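Local atomic coordinates of phenolic acid decarboxylase (Sedimentibacter hydroxybenzoicus, PDB entry 7AE5), a protein that catalyses the reversible non-oxidative decarboxylation of 4-hydroxybenzoate and 3,4-dihydroxybenzoate under anaerobic conditions, as an oxygen-sensitive UbiD-family enzyme using prenylated FMN and manganese. Residues E116-K121 against I294-H299; A146-A151 against G165-Q170; P202-I207 against D249-P254; V243-Y248 against V260-I265. All coordinates share one frame; numbering follows the deposited sequence.

Overall arrangement
All four contacts lie in the central UbiD domain, the FMN-binding part of the enzyme, and all reach its large antiparallel sheet. Contact 1 pairs strands 117-119 and 287-299 and closes a long chain loop that encloses the other three. Contact 2 comes next in sequence and holds predicted prenylated FMN-binding residues. Contacts 3 and 4 follow it, and their segments alternate along the chain. Their centres are about 5 Å apart. Strand 287-299 neighbours 259-265, which neighbours 201-207, which neighbours 147-150. One sheet therefore joins the outer strand pairing of contact 1 to the predicted cofactor site at contact 2, about 17 Å away between centres.

Contact 1 (E116-K121 against I294-H299); sequences ENVIDK and IDRITH
Asn117 and His299 meet through their side chains because chi1 of His299 is 69°, which sets CG between the backbone N and the carbonyl carbon and turns the ring toward the asparagine. Asn117 CB lies over one face of the imidazole, offset toward the rim, in a CH-pi contact 3.6 Å from the ring centroid of His299. The amide and ring planes are 27° apart. The two strands run antiparallel. Asn117 and His299 form a hydrogen-bonded pair, with Asn117 N to His299 O at 2.9 Å. Ile119 and Ile297 form the next such pair, and Ile119 N to Ile297 O measures 2.8 Å. Their side chains share the face of Asn117 and His299, with Ile119 CB 4.1 Å from Ile297 CB. Val118 and Thr298 point to the other face. There Val118 CG1 touches Arg296 NH1 at 3.3 Å, and the same NH1 forms a salt bridge with Asp246. Asn117 OD1 is hydrogen-bonded to Thr301 OG1. On its other side, strand 287-299 pairs with strand 259-265. Asp295 and Arg296 both face Glu262 there, a classic beta bulge. Strand 117-119 thus extends the sheet beyond 287-299.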
loop_
_atom_site.group_PDB
_atom_site.type_symbol
_atom_site.label_atom_id
_atom_site.label_comp_id
_atom_site.label_asym_id
_atom_site.label_seq_id
_atom_site.Cartn_x
_atom_site.Cartn_y
_atom_site.Cartn_z
ATOM N N GLU C 116 25.996 -3.451 60.069
ATOM C CA GLU C 116 25.646 -3.734 61.458
ATOM C C GLU C 116 25.892 -5.198 61.811
ATOM O O GLU C 116 26.569 -5.499 62.801
ATOM C CB GLU C 116 24.187 -3.355 61.723
ATOM C CG GLU C 116 23.942 -1.857 61.827
ATOM C CD GLU C 116 22.491 -1.517 62.114
ATOM O OE1 GLU C 116 22.216 -0.368 62.525
ATOM O OE2 GLU C 116 21.623 -2.395 61.919
ATOM N N ASN C 117 25.346 -6.118 61.022
ATOM C CA ASN C 117 25.514 -7.546 61.246
ATOM C C ASN C 117 26.319 -8.155 60.107
ATOM O O ASN C 117 26.132 -7.794 58.941
ATOM C CB ASN C 117 24.161 -8.249 61.368
ATOM C CG ASN C 117 23.292 -7.655 62.457
ATOM O OD1 ASN C 117 23.087 -6.442 62.512
ATOM N ND2 ASN C 117 22.778 -8.508 63.335
ATOM N N VAL C 118 27.214 -9.080 60.449
ATOM C CA VAL C 118 28.151 -9.664 59.497
ATOM C C VAL C 118 28.043 -11.182 59.560
ATOM O O VAL C 118 28.094 -11.770 60.646
ATOM C CB VAL C 118 29.598 -9.220 59.778
ATOM C CG1 VAL C 118 30.547 -9.843 58.770
ATOM C CG2 VAL C 118 29.706 -7.700 59.751
ATOM N N ILE C 119 27.902 -11.811 58.395
ATOM C CA ILE C 119 27.923 -13.263 58.257
ATOM C C ILE C 119 29.108 -13.609 57.365
ATOM O O ILE C 119 29.115 -13.269 56.174
ATOM C CB ILE C 119 26.614 -13.811 57.672
ATOM C CG1 ILE C 119 25.472 -13.665 58.682
ATOM C CG2 ILE C 119 26.786 -15.268 57.255
ATOM C CD1 ILE C 119 24.351 -14.672 58.497
ATOM N N ASP C 120 30.114 -14.275 57.934
ATOM C CA ASP C 120 31.296 -14.665 57.183
ATOM C C ASP C 120 31.484 -16.171 57.068
ATOM O O ASP C 120 32.376 -16.608 56.332
ATOM C CB ASP C 120 32.560 -14.047 57.805
ATOM C CG ASP C 120 32.967 -14.724 59.100
ATOM O OD1 ASP C 120 32.069 -15.140 59.866
ATOM O OD2 ASP C 120 34.185 -14.841 59.351
ATOM N N LYS C 121 30.678 -16.973 57.761
ATOM C CA LYS C 121 30.781 -18.423 57.694
ATOM C C LYS C 121 29.386 -19.031 57.652
ATOM O O LYS C 121 28.422 -18.442 58.151
ATOM C CB LYS C 121 31.565 -18.994 58.884
ATOM C CG LYS C 121 30.958 -18.683 60.245
ATOM C CD LYS C 121 32.035 -18.325 61.260
ATOM C CE LYS C 121 31.428 -17.849 62.571
ATOM N NZ LYS C 121 31.399 -16.364 62.669
ATOM N N ILE C 294 28.850 -16.402 47.078
ATOM C CA ILE C 294 28.630 -15.321 48.030
ATOM C C ILE C 294 29.595 -15.537 49.188
ATOM O O ILE C 294 29.456 -16.494 49.957
ATOM C CB ILE C 294 27.168 -15.271 48.491
ATOM C CG1 ILE C 294 26.319 -14.600 47.410
ATOM C CG2 ILE C 294 27.038 -14.508 49.802
ATOM C CD1 ILE C 294 24.844 -14.614 47.693
ATOM N N ASP C 295 30.594 -14.659 49.295
ATOM C CA ASP C 295 31.668 -14.821 50.267
ATOM C C ASP C 295 31.364 -14.174 51.612
ATOM O O ASP C 295 31.887 -14.626 52.637
ATOM C CB ASP C 295 32.973 -14.239 49.714
ATOM C CG ASP C 295 33.405 -14.900 48.419
ATOM O OD1 ASP C 295 33.766 -16.095 48.451
ATOM O OD2 ASP C 295 33.385 -14.222 47.369
ATOM N N ARG C 296 30.533 -13.134 51.639
ATOM C CA ARG C 296 30.182 -12.486 52.894
ATOM C C ARG C 296 28.852 -11.764 52.737
ATOM O O ARG C 296 28.540 -11.236 51.666
ATOM C CB ARG C 296 31.269 -11.503 53.347
ATOM C CG ARG C 296 30.995 -10.861 54.700
ATOM C CD ARG C 296 31.887 -9.658 54.941
ATOM N NE ARG C 296 33.242 -10.050 55.311
ATOM C CZ ARG C 296 33.869 -9.636 56.404
ATOM N NH1 ARG C 296 33.293 -8.808 57.260
ATOM N NH2 ARG C 296 35.108 -10.058 56.641
ATOM N N ILE C 297 28.076 -11.753 53.818
ATOM C CA ILE C 297 26.815 -11.025 53.892
ATOM C C ILE C 297 26.926 -9.995 55.006
ATOM O O ILE C 297 27.314 -10.330 56.131
ATOM C CB ILE C 297 25.623 -11.966 54.147
ATOM C CG1 ILE C 297 25.332 -12.814 52.910
ATOM C CG2 ILE C 297 24.386 -11.169 54.548
ATOM C CD1 ILE C 297 24.304 -13.898 53.146
ATOM N N THR C 298 26.600 -8.743 54.691
ATOM C CA THR C 298 26.483 -7.679 55.678
ATOM C C THR C 298 25.082 -7.092 55.585
ATOM O O THR C 298 24.621 -6.760 54.488
ATOM C CB THR C 298 27.534 -6.584 55.458
ATOM O OG1 THR C 298 27.062 -5.654 54.475
ATOM C CG2 THR C 298 28.851 -7.188 54.987
ATOM N N HIS C 299 24.407 -6.968 56.725
ATOM C CA HIS C 299 23.009 -6.562 56.706
ATOM C C HIS C 299 22.662 -5.781 57.965
ATOM O O HIS C 299 23.296 -5.939 59.012
ATOM C CB HIS C 299 22.082 -7.775 56.564
ATOM C CG HIS C 299 22.051 -8.662 57.770
ATOM N ND1 HIS C 299 21.243 -8.413 58.858
ATOM C CD2 HIS C 299 22.731 -9.798 58.059
ATOM C CE1 HIS C 299 21.422 -9.358 59.764
ATOM N NE2 HIS C 299 22.321 -10.210 59.304
#

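Contact 2 (A146-A151 against G165-Q170); sequences ASVVTA and GTYRIQ
Val148 and Gly165 form an antiparallel hydrogen-bonded pair, with Val148 N to Gly165 O at 2.9 Å and Gly165 N to Val148 O at 3.2 Å. It joins strands 147-150 and 163-165 of the antiparallel sheet of the UbiD domain. Past Gly165 the chain turns away from strand 147-150 and carries on into strand 169-173. Thr166 still lies close: its CA makes a CA-H...O contact with Ala146 O at 3.4 Å. Its CG2 touches the same oxygen. Tyr167 then brings its ring back to the valine, with CG anti to the carbonyl carbon (chi1 -50°). The two side chains cross at about a right angle, and Val148 CB sits at the ring edge near its plane. Ile169 approaches more loosely, with CD1 4.4 Å from Val148 CG2. The other side of strand 147-150 is held by strand 201-207. Gly165, Thr166, Tyr167 and Arg168 are part of a run predicted to bind prenylated FMN, and the pairing joins that run to strand 147-150. Arg168 forms a salt bridge with Glu273. The tyrosine meets the valine mainly through one ring atom, Tyr167 CD2, which is 3.8 Å from Val148 CB and 4.0 Å from Val148 CG1.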
loop_
_atom_site.group_PDB
_atom_site.type_symbol
_atom_site.label_atom_id
_atom_site.label_comp_id
_atom_site.label_asym_id
_atom_site.label_seq_id
_atom_site.Cartn_x
_atom_site.Cartn_y
_atom_site.Cartn_z
ATOM N N ALA C 146 17.626 -6.317 43.026
ATOM C CA ALA C 146 18.932 -5.999 43.580
ATOM C C ALA C 146 19.650 -4.961 42.728
ATOM O O ALA C 146 19.433 -4.858 41.516
ATOM C CB ALA C 146 19.787 -7.260 43.691
ATOM N N SER C 147 20.511 -4.182 43.378
ATOM C CA SER C 147 21.403 -3.239 42.710
ATOM C C SER C 147 22.815 -3.810 42.779
ATOM O O SER C 147 23.411 -3.879 43.860
ATOM C CB SER C 147 21.321 -1.857 43.352
ATOM O OG SER C 147 19.971 -1.456 43.518
ATOM N N VAL C 148 23.346 -4.214 41.628
ATOM C CA VAL C 148 24.574 -4.997 41.548
ATOM C C VAL C 148 25.725 -4.078 41.165
ATOM O O VAL C 148 25.646 -3.355 40.162
ATOM C CB VAL C 148 24.424 -6.149 40.541
ATOM C CG1 VAL C 148 25.788 -6.675 40.116
ATOM C CG2 VAL C 148 23.560 -7.258 41.127
ATOM N N VAL C 149 26.802 -4.122 41.947
ATOM C CA VAL C 149 27.913 -3.181 41.841
ATOM C C VAL C 149 29.134 -3.903 41.288
ATOM O O VAL C 149 29.555 -4.932 41.831
ATOM C CB VAL C 149 28.231 -2.542 43.204
ATOM C CG1 VAL C 149 29.085 -1.300 43.021
ATOM C CG2 VAL C 149 26.947 -2.214 43.947
ATOM N N THR C 150 29.701 -3.359 40.212
ATOM C CA THR C 150 30.953 -3.829 39.633
ATOM C C THR C 150 31.886 -2.641 39.434
ATOM O O THR C 150 31.479 -1.480 39.536
ATOM C CB THR C 150 30.736 -4.550 38.293
ATOM O OG1 THR C 150 30.711 -3.590 37.229
ATOM C CG2 THR C 150 29.440 -5.340 38.296
ATOM N N ALA C 151 33.149 -2.943 39.144
ATOM C CA ALA C 151 34.174 -1.932 38.902
ATOM C C ALA C 151 35.417 -2.639 38.375
ATOM O O ALA C 151 35.430 -3.859 38.189
ATOM C CB ALA C 151 34.493 -1.130 40.167
ATOM N N GLY C 165 23.800 -1.693 38.154
ATOM C CA GLY C 165 22.625 -2.017 37.377
ATOM C C GLY C 165 21.800 -3.070 38.089
ATOM O O GLY C 165 22.264 -3.716 39.032
ATOM N N THR C 166 20.562 -3.225 37.631
ATOM C CA THR C 166 19.658 -4.243 38.155
ATOM C C THR C 166 19.716 -5.475 37.264
ATOM O O THR C 166 19.543 -5.376 36.046
ATOM C CB THR C 166 18.220 -3.729 38.237
ATOM O OG1 THR C 166 17.846 -3.149 36.981
ATOM C CG2 THR C 166 18.085 -2.691 39.339
ATOM N N TYR C 167 19.962 -6.630 37.877
ATOM C CA TYR C 167 20.018 -7.897 37.165
ATOM C C TYR C 167 19.312 -8.949 38.002
ATOM O O TYR C 167 19.450 -8.968 39.228
ATOM C CB TYR C 167 21.467 -8.315 36.886
ATOM C CG TYR C 167 22.289 -7.218 36.247
ATOM C CD1 TYR C 167 22.043 -6.811 34.943
ATOM C CD2 TYR C 167 23.297 -6.576 36.955
ATOM C CE1 TYR C 167 22.785 -5.802 34.358
ATOM C CE2 TYR C 167 24.045 -5.567 36.378
ATOM C CZ TYR C 167 23.783 -5.184 35.079
ATOM O OH TYR C 167 24.523 -4.180 34.498
ATOM N N ARG C 168 18.548 -9.813 37.340
ATOM C CA ARG C 168 17.822 -10.848 38.060
ATOM C C ARG C 168 18.796 -11.853 38.664
ATOM O O ARG C 168 19.783 -12.251 38.036
ATOM C CB ARG C 168 16.817 -11.543 37.138
ATOM C CG ARG C 168 17.416 -12.481 36.106
ATOM C CD ARG C 168 16.418 -12.752 35.000
ATOM N NE ARG C 168 16.771 -13.929 34.217
ATOM C CZ ARG C 168 16.495 -14.076 32.930
ATOM N NH1 ARG C 168 15.877 -13.129 32.243
ATOM N NH2 ARG C 168 16.847 -15.202 32.315
ATOM N N ILE C 169 18.523 -12.245 39.905
ATOM C CA ILE C 169 19.422 -13.076 40.695
ATOM C C ILE C 169 18.657 -14.330 41.089
ATOM O O ILE C 169 17.773 -14.279 41.955
ATOM C CB ILE C 169 19.938 -12.331 41.934
ATOM C CG1 ILE C 169 20.716 -11.078 41.524
ATOM C CG2 ILE C 169 20.804 -13.236 42.784
ATOM C CD1 ILE C 169 21.995 -11.371 40.776
ATOM N N GLN C 170 18.985 -15.455 40.458
ATOM C CA GLN C 170 18.371 -16.733 40.799
ATOM C C GLN C 170 19.172 -17.392 41.914
ATOM O O GLN C 170 20.376 -17.625 41.765
ATOM C CB GLN C 170 18.296 -17.667 39.594
ATOM C CG GLN C 170 17.645 -19.003 39.935
ATOM C CD GLN C 170 17.611 -19.969 38.770
ATOM O OE1 GLN C 170 17.888 -19.597 37.631
ATOM N NE2 GLN C 170 17.267 -21.220 39.051
#

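Contact 3 (P202-I207 against D249-P254); sequences PIAITI and DHLYVP
Strand 202-207 of the large antiparallel UbiD-domain sheet packs here against strand 252-254 and the turn before it, part of a small three-stranded sheet. The two strands run almost parallel, 1° apart in direction and 8.1 Å apart at closest approach. At this separation the two sheets pack through side chains, and no hydrogen bond joins the segments. Pro202, Ala204 and Thr206, every second residue, turn their CB atoms toward the other segment. At one end, Pro202 CG meets the His250 ring at its edge, in the ring plane, 3.6 Å from His250 NE2. The two side chains cross at about a right angle. His250 NE2 is buried here and has no polar partner in the model. Leu251 CG packs over one face of the same ring, offset toward its rim. Leu251 reaches across with one branch: its CD1 lies against the backbone, 3.7 Å from Ile203 CA and equally close to Pro202 O. In the middle, Val253 CG1, anti to the carbonyl carbon (chi1 -51°), meets Ala204 CB at 3.7 Å. Thr206 OG1 is hydrogen-bonded to Ser147 O and Asn209 ND2, while its methyl group meets the other segment. Thr206 CG2 lies 3.9 Å from Val253 CB, the two side chains crossing at a slant. Ile203 and Ile205 point away from Leu251 and Val253 and touch Val148 of the neighbouring strand. At the far end Thr206 and Pro254 reach toward each other tip to tip, with Thr206 CG2 3.6 Å from Pro254 CD.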
loop_
_atom_site.group_PDB
_atom_site.type_symbol
_atom_site.label_atom_id
_atom_site.label_comp_id
_atom_site.label_asym_id
_atom_site.label_seq_id
_atom_site.Cartn_x
_atom_site.Cartn_y
_atom_site.Cartn_z
ATOM N N PRO C 202 34.991 -10.044 41.430
ATOM C CA PRO C 202 34.188 -9.642 42.589
ATOM C C PRO C 202 33.039 -8.722 42.209
ATOM O O PRO C 202 33.178 -7.824 41.375
ATOM C CB PRO C 202 35.199 -8.918 43.491
ATOM C CG PRO C 202 36.439 -8.694 42.649
ATOM C CD PRO C 202 36.192 -9.211 41.267
ATOM N N ILE C 203 31.883 -8.971 42.831
ATOM C CA ILE C 203 30.717 -8.103 42.718
ATOM C C ILE C 203 30.093 -7.949 44.098
ATOM O O ILE C 203 30.355 -8.727 45.019
ATOM C CB ILE C 203 29.653 -8.629 41.721
ATOM C CG1 ILE C 203 28.768 -9.688 42.379
ATOM C CG2 ILE C 203 30.295 -9.170 40.450
ATOM C CD1 ILE C 203 27.595 -10.106 41.525
ATOM N N ALA C 204 29.261 -6.921 44.232
ATOM C CA ALA C 204 28.457 -6.697 45.424
ATOM C C ALA C 204 26.994 -6.589 45.022
ATOM O O ALA C 204 26.658 -5.911 44.046
ATOM C CB ALA C 204 28.895 -5.432 46.167
ATOM N N ILE C 205 26.130 -7.266 45.770
ATOM C CA ILE C 205 24.699 -7.321 45.484
ATOM C C ILE C 205 23.975 -6.688 46.664
ATOM O O ILE C 205 23.942 -7.264 47.758
ATOM C CB ILE C 205 24.218 -8.758 45.243
ATOM C CG1 ILE C 205 24.965 -9.384 44.066
ATOM C CG2 ILE C 205 22.723 -8.788 44.991
ATOM C CD1 ILE C 205 24.822 -10.886 43.991
ATOM N N THR C 206 23.401 -5.508 46.449
ATOM C CA THR C 206 22.712 -4.776 47.503
ATOM C C THR C 206 21.203 -4.906 47.343
ATOM O O THR C 206 20.669 -4.783 46.236
ATOM C CB THR C 206 23.111 -3.298 47.499
ATOM O OG1 THR C 206 22.546 -2.648 46.354
ATOM C CG2 THR C 206 24.628 -3.158 47.466
ATOM N N ILE C 207 20.521 -5.156 48.460
ATOM C CA ILE C 207 19.081 -5.377 48.493
ATOM C C ILE C 207 18.471 -4.432 49.518
ATOM O O ILE C 207 19.021 -4.250 50.611
ATOM C CB ILE C 207 18.744 -6.845 48.833
ATOM C CG1 ILE C 207 19.441 -7.794 47.853
ATOM C CG2 ILE C 207 17.239 -7.073 48.822
ATOM C CD1 ILE C 207 19.510 -9.228 48.330
ATOM N N ASP C 249 38.185 -3.646 47.886
ATOM C CA ASP C 249 38.491 -2.232 48.074
ATOM C C ASP C 249 37.845 -1.370 46.996
ATOM O O ASP C 249 37.410 -0.244 47.269
ATOM C CB ASP C 249 40.006 -2.027 48.081
ATOM C CG ASP C 249 40.683 -2.722 49.246
ATOM O OD1 ASP C 249 39.967 -3.202 50.149
ATOM O OD2 ASP C 249 41.932 -2.790 49.258
ATOM N N HIS C 250 37.779 -1.876 45.765
ATOM C CA HIS C 250 37.284 -1.111 44.628
ATOM C C HIS C 250 35.763 -1.063 44.541
ATOM O O HIS C 250 35.236 -0.360 43.672
ATOM C CB HIS C 250 37.834 -1.688 43.318
ATOM C CG HIS C 250 37.516 -3.139 43.108
ATOM N ND1 HIS C 250 37.368 -4.034 44.146
ATOM C CD2 HIS C 250 37.284 -3.841 41.974
ATOM C CE1 HIS C 250 37.083 -5.229 43.661
ATOM N NE2 HIS C 250 37.026 -5.139 42.344
ATOM N N LEU C 251 35.049 -1.781 45.402
ATOM C CA LEU C 251 33.595 -1.860 45.351
ATOM C C LEU C 251 32.991 -1.085 46.514
ATOM O O LEU C 251 33.371 -1.297 47.673
ATOM C CB LEU C 251 33.129 -3.317 45.384
ATOM C CG LEU C 251 33.474 -4.127 44.133
ATOM C CD1 LEU C 251 32.917 -5.537 44.228
ATOM C CD2 LEU C 251 32.962 -3.420 42.887
ATOM N N TYR C 252 32.048 -0.199 46.197
ATOM C CA TYR C 252 31.384 0.643 47.177
ATOM C C TYR C 252 29.879 0.423 47.084
ATOM O O TYR C 252 29.303 0.360 45.991
ATOM C CB TYR C 252 31.729 2.126 46.980
ATOM C CG TYR C 252 33.100 2.497 47.520
ATOM C CD1 TYR C 252 34.258 2.015 46.917
ATOM C CD2 TYR C 252 33.237 3.321 48.630
ATOM C CE1 TYR C 252 35.511 2.346 47.404
ATOM C CE2 TYR C 252 34.487 3.656 49.124
ATOM C CZ TYR C 252 35.619 3.165 48.508
ATOM O OH TYR C 252 36.863 3.498 48.998
ATOM N N VAL C 253 29.271 0.281 48.249
ATOM C CA VAL C 253 27.855 -0.030 48.382
ATOM C C VAL C 253 27.205 1.138 49.110
ATOM O O VAL C 253 27.889 1.898 49.815
ATOM C CB VAL C 253 27.640 -1.383 49.099
ATOM C CG1 VAL C 253 28.474 -2.478 48.429
ATOM C CG2 VAL C 253 27.984 -1.273 50.566
ATOM N N PRO C 254 25.887 1.318 48.961
ATOM C CA PRO C 254 25.218 2.366 49.729
ATOM C C PRO C 254 25.135 2.066 51.216
ATOM O O PRO C 254 24.897 0.933 51.646
ATOM C CB PRO C 254 23.857 2.462 49.037
ATOM C CG PRO C 254 23.733 1.162 48.167
ATOM C CD PRO C 254 24.879 0.319 48.538
#

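Contact 4 (V243-Y248 against V260-I265); sequences VKSDLY and VLEGHI
Glu262 points its CB toward the turn at 245-248. Chi1 of -58° places CG beside the backbone N, and chi2 of 180° extends the chain so that CD reaches the turn. CD lies 3.3 Å from Asp246 N and also packs near Ser245 CB. The carboxylate ends on two successive backbone N-H groups. Asp246 N donates to Glu262 OE2 at 2.8 Å in a nearly straight bond, with an angle of 171° at the hydrogen. Leu247 N donates to Glu262 OE1, also at 2.8 Å. Both oxygens are met on the syn side, with the donors somewhat out of the carboxylate plane. OE1 also touches the leucine side chain, at 3.3 Å from Leu247 CG. The two bonds fix the rotation of the carboxylate and satisfy both of its buried oxygens. Leu247 CB lies over the centre of one face of the Tyr248 ring. Tyr248 CE2 comes 3.4 Å from Gly263 O, the approach being oblique to the ring. Asp246 sends its carboxylate away from Glu262. Its OD1 forms salt bridges with Lys115 and Arg109, which would probably ease the repulsion between the two acids. His264 ND1 is hydrogen-bonded to Asp295. Glu262 ties strand 259-265 to the turn after strand 241-244 through both carboxylate oxygens. A strand carboxylate that accepts two successive N-H groups of a turn thus joins the three-stranded sheet holding 241-244 and 252-254 to the large antiparallel sheet of the UbiD domain.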
loop_
_atom_site.group_PDB
_atom_site.type_symbol
_atom_site.label_atom_id
_atom_site.label_comp_id
_atom_site.label_asym_id
_atom_site.label_seq_id
_atom_site.Cartn_x
_atom_site.Cartn_y
_atom_site.Cartn_z
ATOM N N VAL C 243 29.720 3.418 51.362
ATOM C CA VAL C 243 30.669 2.775 52.264
ATOM C C VAL C 243 31.376 1.660 51.510
ATOM O O VAL C 243 30.753 0.931 50.729
ATOM C CB VAL C 243 29.975 2.226 53.528
ATOM N N LYS C 244 32.679 1.531 51.744
ATOM C CA LYS C 244 33.463 0.500 51.079
ATOM C C LYS C 244 32.955 -0.887 51.451
ATOM O O LYS C 244 32.530 -1.129 52.584
ATOM C CB LYS C 244 34.939 0.634 51.457
ATOM C CG LYS C 244 35.903 0.040 50.444
ATOM C CD LYS C 244 37.333 0.106 50.955
ATOM C CE LYS C 244 37.620 -1.031 51.923
ATOM N NZ LYS C 244 38.919 -1.693 51.633
ATOM N N SER C 245 32.992 -1.798 50.484
ATOM C CA SER C 245 32.663 -3.183 50.773
ATOM C C SER C 245 33.715 -3.782 51.702
ATOM O O SER C 245 34.848 -3.302 51.793
ATOM C CB SER C 245 32.562 -3.997 49.483
ATOM O OG SER C 245 33.826 -4.516 49.104
ATOM N N ASP C 246 33.323 -4.847 52.400
ATOM C CA ASP C 246 34.200 -5.422 53.415
ATOM C C ASP C 246 35.398 -6.123 52.784
ATOM O O ASP C 246 36.539 -5.938 53.224
ATOM C CB ASP C 246 33.411 -6.389 54.297
ATOM C CG ASP C 246 33.001 -5.770 55.619
ATOM O OD1 ASP C 246 33.260 -4.564 55.817
ATOM O OD2 ASP C 246 32.422 -6.489 56.459
ATOM N N LEU C 247 35.162 -6.924 51.747
ATOM C CA LEU C 247 36.211 -7.767 51.187
ATOM C C LEU C 247 36.917 -7.151 49.989
ATOM O O LEU C 247 38.023 -7.588 49.652
ATOM C CB LEU C 247 35.631 -9.123 50.772
ATOM C CG LEU C 247 34.797 -9.860 51.817
ATOM C CD1 LEU C 247 34.167 -11.101 51.210
ATOM C CD2 LEU C 247 35.658 -10.223 53.013
ATOM N N TYR C 248 36.320 -6.153 49.343
ATOM C CA TYR C 248 36.823 -5.645 48.073
ATOM C C TYR C 248 36.970 -4.134 48.156
ATOM O O TYR C 248 36.002 -3.427 48.453
ATOM C CB TYR C 248 35.893 -6.060 46.931
ATOM C CG TYR C 248 35.718 -7.563 46.856
ATOM C CD1 TYR C 248 36.808 -8.395 46.632
ATOM C CD2 TYR C 248 34.473 -8.151 47.040
ATOM C CE1 TYR C 248 36.662 -9.769 46.574
ATOM C CE2 TYR C 248 34.317 -9.526 46.984
ATOM C CZ TYR C 248 35.415 -10.330 46.751
ATOM O OH TYR C 248 35.269 -11.697 46.693
ATOM N N VAL C 260 23.645 -6.630 51.990
ATOM C CA VAL C 260 24.726 -6.544 51.015
ATOM C C VAL C 260 25.321 -7.934 50.843
ATOM O O VAL C 260 25.697 -8.579 51.827
ATOM C CB VAL C 260 25.816 -5.540 51.440
ATOM C CG1 VAL C 260 26.921 -5.487 50.396
ATOM C CG2 VAL C 260 25.216 -4.158 51.656
ATOM N N LEU C 261 25.402 -8.393 49.598
ATOM C CA LEU C 261 25.940 -9.711 49.269
ATOM C C LEU C 261 27.267 -9.511 48.545
ATOM O O LEU C 261 27.291 -9.184 47.356
ATOM C CB LEU C 261 24.960 -10.507 48.414
ATOM C CG LEU C 261 23.530 -10.647 48.935
ATOM C CD1 LEU C 261 22.740 -11.606 48.063
ATOM C CD2 LEU C 261 23.540 -11.121 50.373
ATOM N N GLU C 262 28.367 -9.711 49.263
ATOM C CA GLU C 262 29.693 -9.612 48.674
ATOM C C GLU C 262 30.137 -10.985 48.188
ATOM O O GLU C 262 30.087 -11.964 48.940
ATOM C CB GLU C 262 30.692 -9.046 49.683
ATOM C CG GLU C 262 30.296 -7.681 50.221
ATOM C CD GLU C 262 31.291 -7.134 51.224
ATOM O OE1 GLU C 262 32.450 -7.599 51.229
ATOM O OE2 GLU C 262 30.913 -6.234 52.004
ATOM N N GLY C 263 30.555 -11.054 46.934
ATOM C CA GLY C 263 30.962 -12.319 46.369
ATOM C C GLY C 263 31.717 -12.136 45.074
ATOM O O GLY C 263 32.262 -11.067 44.800
ATOM N N HIS C 264 31.738 -13.200 44.272
ATOM C CA HIS C 264 32.495 -13.187 43.032
ATOM C C HIS C 264 31.862 -14.130 42.022
ATOM O O HIS C 264 31.296 -15.165 42.383
ATOM C CB HIS C 264 33.958 -13.589 43.261
ATOM C CG HIS C 264 34.128 -14.995 43.748
ATOM N ND1 HIS C 264 34.296 -15.306 45.081
ATOM C CD2 HIS C 264 34.159 -16.174 43.082
ATOM C CE1 HIS C 264 34.423 -16.614 45.215
ATOM N NE2 HIS C 264 34.344 -17.164 44.016
ATOM N N ILE C 265 31.976 -13.762 40.746
ATOM C CA ILE C 265 31.630 -14.681 39.671
ATOM C C ILE C 265 32.641 -15.819 39.649
ATOM O O ILE C 265 33.858 -15.592 39.655
ATOM C CB ILE C 265 31.587 -13.949 38.323
ATOM C CG1 ILE C 265 30.775 -12.658 38.441
ATOM C CG2 ILE C 265 31.017 -14.860 37.245
ATOM C CD1 ILE C 265 30.320 -12.098 37.110
#